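Local coordinates for protein predicted HD superfamily hydrolase (uncultured Thermotogales bacterium, PDB 2PQ7) that binds two iron(III) ions in an all-helical HD domain and is probably a metal-dependent hydrolase of unknown substrate, at residues 37-49 and 127-140. Sequence-based numbering, arbitrary orientation.
Sequences HTFRVMENASEIA and ILQDADRLDAIGAV. With FE (Fe (III) ion), chain C.
I127 meets I48 with its CG2 branch, the two branched chains running antiparallel alongside each other at 3.8 Å between I127 CG2 and I48 CG2. One turn on, A131 is a knob among V41, N44, A45 and I48, its small methyl consistent with the 8.0 Å approach between the axes of helices 37-49 and 127-133. N44 ND2 donates a hydrogen bond to A131 O (2.9 Å), in the carbonyl plane on a lone pair. D132 points its CB away, but with CG anti to the backbone N (chi1 -171°) its carboxylate swings back to the iron, which D132 OD1 binds at 2.1 Å and H37 NE2 at 2.2 Å; H66 and D67 complete the protein ligands, the H...HD...D signature of this family. L134 reaches I48 tip to tip, CD1 to CD1. D135 then takes the other ring nitrogen, H37 ND1 giving D135 OD2 an almost straight bond (2.8 Å, 177°) from above the carboxylate plane. R40 grips the same carboxylate side-on in a salt bridge, NE to OD1 and NH2 to OD2, both on syn lone pairs, while V140 CG1 lies over one guanidinium face. A water links D135 OD1 to N44 ND2. An alanine in place of R40 would probably leave D135 without its guanidinium partner and less firmly fixed in rotation. As a second-shell residue, D135 fixes the rotation of the H37 imidazole and is likely to polarise it, strengthening its hold on iron.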
loop_
_atom_site.group_PDB
_atom_site.type_symbol
_atom_site.label_atom_id
_atom_site.label_comp_id
_atom_site.label_asym_id
_atom_site.label_seq_id
_atom_site.Cartn_x
_atom_site.Cartn_y
_atom_site.Cartn_z
ATOM N N HIS A 37 9.709 1.536 -14.172
ATOM C CA HIS A 37 8.883 2.664 -14.595
ATOM C C HIS A 37 8.600 2.606 -16.127
ATOM O O HIS A 37 7.455 2.695 -16.587
ATOM C CB HIS A 37 9.492 3.989 -14.188
ATOM C CG HIS A 37 8.941 5.159 -14.926
ATOM N ND1 HIS A 37 7.696 5.702 -14.665
ATOM C CD2 HIS A 37 9.439 5.842 -15.987
ATOM C CE1 HIS A 37 7.498 6.728 -15.477
ATOM N NE2 HIS A 37 8.541 6.833 -16.290
ATOM N N THR A 38 9.647 2.435 -16.917
ATOM C CA THR A 38 9.490 2.356 -18.377
ATOM C C THR A 38 8.543 1.248 -18.792
ATOM O O THR A 38 7.675 1.419 -19.636
ATOM C CB THR A 38 10.873 2.201 -19.056
ATOM O OG1 THR A 38 11.545 3.471 -18.953
ATOM C CG2 THR A 38 10.714 1.904 -20.445
ATOM N N PHE A 39 8.662 0.090 -18.147
ATOM C CA PHE A 39 7.757 -0.980 -18.506
ATOM C C PHE A 39 6.322 -0.665 -18.111
ATOM O O PHE A 39 5.410 -0.940 -18.872
ATOM C CB PHE A 39 8.199 -2.285 -17.867
ATOM C CG PHE A 39 9.550 -2.742 -18.310
ATOM C CD1 PHE A 39 9.945 -2.606 -19.630
ATOM C CD2 PHE A 39 10.418 -3.334 -17.412
ATOM C CE1 PHE A 39 11.194 -3.026 -20.050
ATOM C CE2 PHE A 39 11.662 -3.786 -17.827
ATOM C CZ PHE A 39 12.048 -3.631 -19.159
ATOM N N ARG A 40 6.119 -0.021 -16.964
ATOM C CA ARG A 40 4.749 0.344 -16.567
ATOM C C ARG A 40 4.165 1.400 -17.515
ATOM O O ARG A 40 2.975 1.396 -17.828
ATOM C CB ARG A 40 4.728 0.802 -15.110
ATOM C CG ARG A 40 5.067 -0.353 -14.149
ATOM C CD ARG A 40 4.772 -0.003 -12.736
ATOM N NE ARG A 40 5.471 1.195 -12.299
ATOM C CZ ARG A 40 6.703 1.242 -11.770
ATOM N NH1 ARG A 40 7.421 0.167 -11.542
ATOM N NH2 ARG A 40 7.217 2.405 -11.486
ATOM N N VAL A 41 5.013 2.341 -17.940
ATOM C CA VAL A 41 4.577 3.379 -18.909
ATOM C C VAL A 41 4.191 2.722 -20.237
ATOM O O VAL A 41 3.187 3.068 -20.869
ATOM C CB VAL A 41 5.641 4.485 -19.066
ATOM C CG1 VAL A 41 5.213 5.505 -20.185
ATOM C CG2 VAL A 41 5.780 5.230 -17.768
HETATM N N MSE A 42 4.974 1.761 -20.694
HETATM C CA MSE A 42 4.606 1.110 -21.904
HETATM C C MSE A 42 3.281 0.327 -21.750
HETATM O O MSE A 42 2.465 0.332 -22.666
HETATM C CB MSE A 42 5.740 0.281 -22.430
HETATM C CG MSE A 42 5.362 -0.352 -23.720
HETATM SE SE MSE A 42 4.704 -2.101 -23.352
HETATM C CE MSE A 42 6.223 -2.669 -23.180
ATOM N N GLU A 43 3.050 -0.289 -20.594
ATOM C CA GLU A 43 1.762 -0.968 -20.357
ATOM C C GLU A 43 0.625 0.041 -20.421
ATOM O O GLU A 43 -0.408 -0.230 -21.060
ATOM C CB GLU A 43 1.757 -1.692 -19.002
ATOM C CG GLU A 43 2.723 -2.859 -18.961
ATOM C CD GLU A 43 2.366 -3.975 -19.936
ATOM O OE1 GLU A 43 1.175 -4.077 -20.320
ATOM O OE2 GLU A 43 3.278 -4.758 -20.299
ATOM N N ASN A 44 0.789 1.205 -19.798
ATOM C CA ASN A 44 -0.227 2.258 -19.838
ATOM C C ASN A 44 -0.443 2.745 -21.268
ATOM O O ASN A 44 -1.573 2.936 -21.718
ATOM C CB ASN A 44 0.196 3.434 -19.008
ATOM C CG ASN A 44 0.331 3.131 -17.543
ATOM O OD1 ASN A 44 -0.220 2.147 -17.042
ATOM N ND2 ASN A 44 1.043 3.986 -16.846
ATOM N N ALA A 45 0.645 2.935 -22.009
ATOM C CA ALA A 45 0.533 3.392 -23.402
ATOM C C ALA A 45 -0.182 2.385 -24.282
ATOM O O ALA A 45 -0.935 2.780 -25.187
ATOM C CB ALA A 45 1.913 3.684 -23.986
ATOM N N SER A 46 0.040 1.098 -24.003
ATOM C CA SER A 46 -0.591 0.015 -24.754
ATOM C C SER A 46 -2.121 0.069 -24.563
ATOM O O SER A 46 -2.897 -0.013 -25.528
ATOM C CB SER A 46 -0.069 -1.322 -24.254
ATOM O OG SER A 46 -0.674 -2.368 -24.953
ATOM N N GLU A 47 -2.536 0.232 -23.320
ATOM C CA GLU A 47 -3.969 0.338 -22.990
ATOM C C GLU A 47 -4.594 1.562 -23.680
ATOM O O GLU A 47 -5.625 1.489 -24.410
ATOM C CB GLU A 47 -4.143 0.489 -21.477
ATOM C CG GLU A 47 -3.451 -0.551 -20.590
ATOM N N ILE A 48 -3.923 2.696 -23.518
ATOM C CA ILE A 48 -4.457 3.942 -24.015
ATOM C C ILE A 48 -4.582 3.902 -25.558
ATOM O O ILE A 48 -5.657 4.194 -26.125
ATOM C CB ILE A 48 -3.600 5.119 -23.569
ATOM C CG1 ILE A 48 -3.682 5.279 -22.044
ATOM C CG2 ILE A 48 -4.033 6.394 -24.277
ATOM C CD1 ILE A 48 -2.581 6.167 -21.498
ATOM N N ALA A 49 -3.490 3.571 -26.251
ATOM C CA ALA A 49 -3.487 3.553 -27.717
ATOM C C ALA A 49 -4.521 2.561 -28.292
ATOM O O ALA A 49 -5.229 2.854 -29.261
ATOM C CB ALA A 49 -2.090 3.256 -28.223
ATOM N N ILE A 127 -0.433 10.714 -25.750
ATOM C CA ILE A 127 -0.548 9.389 -25.159
ATOM C C ILE A 127 0.652 9.100 -24.279
ATOM O O ILE A 127 0.490 8.619 -23.139
ATOM C CB ILE A 127 -0.684 8.312 -26.236
ATOM C CG1 ILE A 127 -2.046 8.483 -26.925
ATOM C CG2 ILE A 127 -0.509 6.913 -25.647
ATOM C CD1 ILE A 127 -2.240 7.620 -28.111
ATOM N N LEU A 128 1.842 9.451 -24.734
ATOM C CA LEU A 128 3.065 9.195 -23.977
ATOM C C LEU A 128 3.034 9.939 -22.671
ATOM O O LEU A 128 3.338 9.375 -21.627
ATOM C CB LEU A 128 4.317 9.596 -24.767
ATOM C CG LEU A 128 5.627 9.485 -23.989
ATOM C CD1 LEU A 128 5.876 8.043 -23.481
ATOM C CD2 LEU A 128 6.778 9.957 -24.831
ATOM N N GLN A 129 2.715 11.239 -22.735
ATOM C CA GLN A 129 2.648 12.025 -21.528
ATOM C C GLN A 129 1.610 11.494 -20.561
ATOM O O GLN A 129 1.908 11.352 -19.369
ATOM C CB GLN A 129 2.431 13.486 -21.843
ATOM C CG GLN A 129 2.603 14.325 -20.643
ATOM C CD GLN A 129 2.750 15.803 -21.008
ATOM O OE1 GLN A 129 1.794 16.458 -21.406
ATOM N NE2 GLN A 129 3.953 16.331 -20.866
ATOM N N ASP A 130 0.439 11.088 -21.040
ATOM C CA ASP A 130 -0.537 10.505 -20.179
ATOM C C ASP A 130 -0.015 9.232 -19.523
ATOM O O ASP A 130 -0.207 9.015 -18.319
ATOM C CB ASP A 130 -1.813 10.136 -20.940
ATOM C CG ASP A 130 -2.694 11.321 -21.284
ATOM O OD1 ASP A 130 -2.422 12.487 -20.838
ATOM O OD2 ASP A 130 -3.716 11.067 -21.982
ATOM N N ALA A 131 0.553 8.357 -20.322
ATOM C CA ALA A 131 1.068 7.069 -19.875
ATOM C C ALA A 131 2.151 7.225 -18.795
ATOM O O ALA A 131 2.215 6.449 -17.806
ATOM C CB ALA A 131 1.616 6.313 -21.061
ATOM N N ASP A 132 2.994 8.229 -18.986
ATOM C CA ASP A 132 4.093 8.541 -18.065
ATOM C C ASP A 132 3.496 9.048 -16.758
ATOM O O ASP A 132 3.809 8.529 -15.663
ATOM C CB ASP A 132 4.971 9.607 -18.697
ATOM C CG ASP A 132 6.269 9.865 -17.939
ATOM O OD1 ASP A 132 6.904 8.874 -17.484
ATOM O OD2 ASP A 132 6.647 11.053 -17.844
ATOM N N ARG A 133 2.584 10.016 -16.866
ATOM C CA ARG A 133 2.061 10.643 -15.649
ATOM C C ARG A 133 1.158 9.726 -14.870
ATOM O O ARG A 133 1.105 9.825 -13.627
ATOM C CB ARG A 133 1.379 11.977 -15.948
ATOM C CG ARG A 133 2.308 12.997 -16.535
ATOM C CD ARG A 133 1.650 14.251 -17.028
ATOM N NE ARG A 133 0.982 14.927 -15.911
ATOM C CZ ARG A 133 -0.332 14.933 -15.655
ATOM N NH1 ARG A 133 -1.238 14.379 -16.465
ATOM N NH2 ARG A 133 -0.752 15.569 -14.571
ATOM N N LEU A 134 0.513 8.754 -15.526
ATOM C CA LEU A 134 -0.347 7.816 -14.798
ATOM C C LEU A 134 0.477 7.002 -13.784
ATOM O O LEU A 134 -0.080 6.475 -12.826
ATOM C CB LEU A 134 -1.007 6.801 -15.737
ATOM C CG LEU A 134 -2.305 7.205 -16.419
ATOM C CD1 LEU A 134 -2.706 6.178 -17.513
ATOM C CD2 LEU A 134 -3.429 7.326 -15.319
ATOM N N ASP A 135 1.779 6.882 -14.007
ATOM C CA ASP A 135 2.626 6.078 -13.119
ATOM C C ASP A 135 2.814 6.687 -11.729
ATOM O O ASP A 135 3.310 6.003 -10.841
ATOM C CB ASP A 135 3.979 5.778 -13.770
ATOM C CG ASP A 135 4.669 4.585 -13.121
ATOM O OD1 ASP A 135 4.017 3.528 -12.968
ATOM O OD2 ASP A 135 5.859 4.729 -12.799
ATOM N N ALA A 136 2.458 7.958 -11.539
ATOM C CA ALA A 136 2.525 8.602 -10.242
ATOM C C ALA A 136 1.387 8.174 -9.288
ATOM O O ALA A 136 1.426 8.485 -8.090
ATOM C CB ALA A 136 2.501 10.066 -10.409
ATOM N N ILE A 137 0.382 7.483 -9.803
ATOM C CA ILE A 137 -0.746 7.046 -8.995
ATOM C C ILE A 137 -1.119 5.596 -9.145
ATOM O O ILE A 137 -0.852 4.947 -10.145
ATOM C CB ILE A 137 -1.987 7.900 -9.221
ATOM C CG1 ILE A 137 -2.406 7.900 -10.685
ATOM C CG2 ILE A 137 -1.733 9.317 -8.735
ATOM C CD1 ILE A 137 -3.576 8.821 -10.984
ATOM N N GLY A 138 -1.768 5.057 -8.115
ATOM C CA GLY A 138 -2.175 3.673 -8.145
ATOM C C GLY A 138 -1.516 2.840 -7.053
ATOM O O GLY A 138 -0.806 3.373 -6.189
ATOM N N ALA A 139 -1.723 1.537 -7.134
ATOM C CA ALA A 139 -1.231 0.590 -6.137
ATOM C C ALA A 139 0.289 0.519 -6.093
ATOM O O ALA A 139 0.897 0.518 -5.021
ATOM C CB ALA A 139 -1.800 -0.766 -6.394
ATOM N N VAL A 140 0.947 0.488 -7.251
ATOM C CA VAL A 140 2.408 0.418 -7.265
ATOM C C VAL A 140 2.998 1.691 -6.699
ATOM O O VAL A 140 3.966 1.639 -5.935
ATOM C CB VAL A 140 2.981 0.099 -8.681
ATOM C CG1 VAL A 140 4.498 0.124 -8.660
ATOM C CG2 VAL A 140 2.492 -1.258 -9.168
HETATM FE FE FE C . 9.006 8.542 -17.521
HETATM O O HOH W 1 1.572 2.971 -14.109
HETATM O O HOH W 2 9.276 10.508 -18.123
#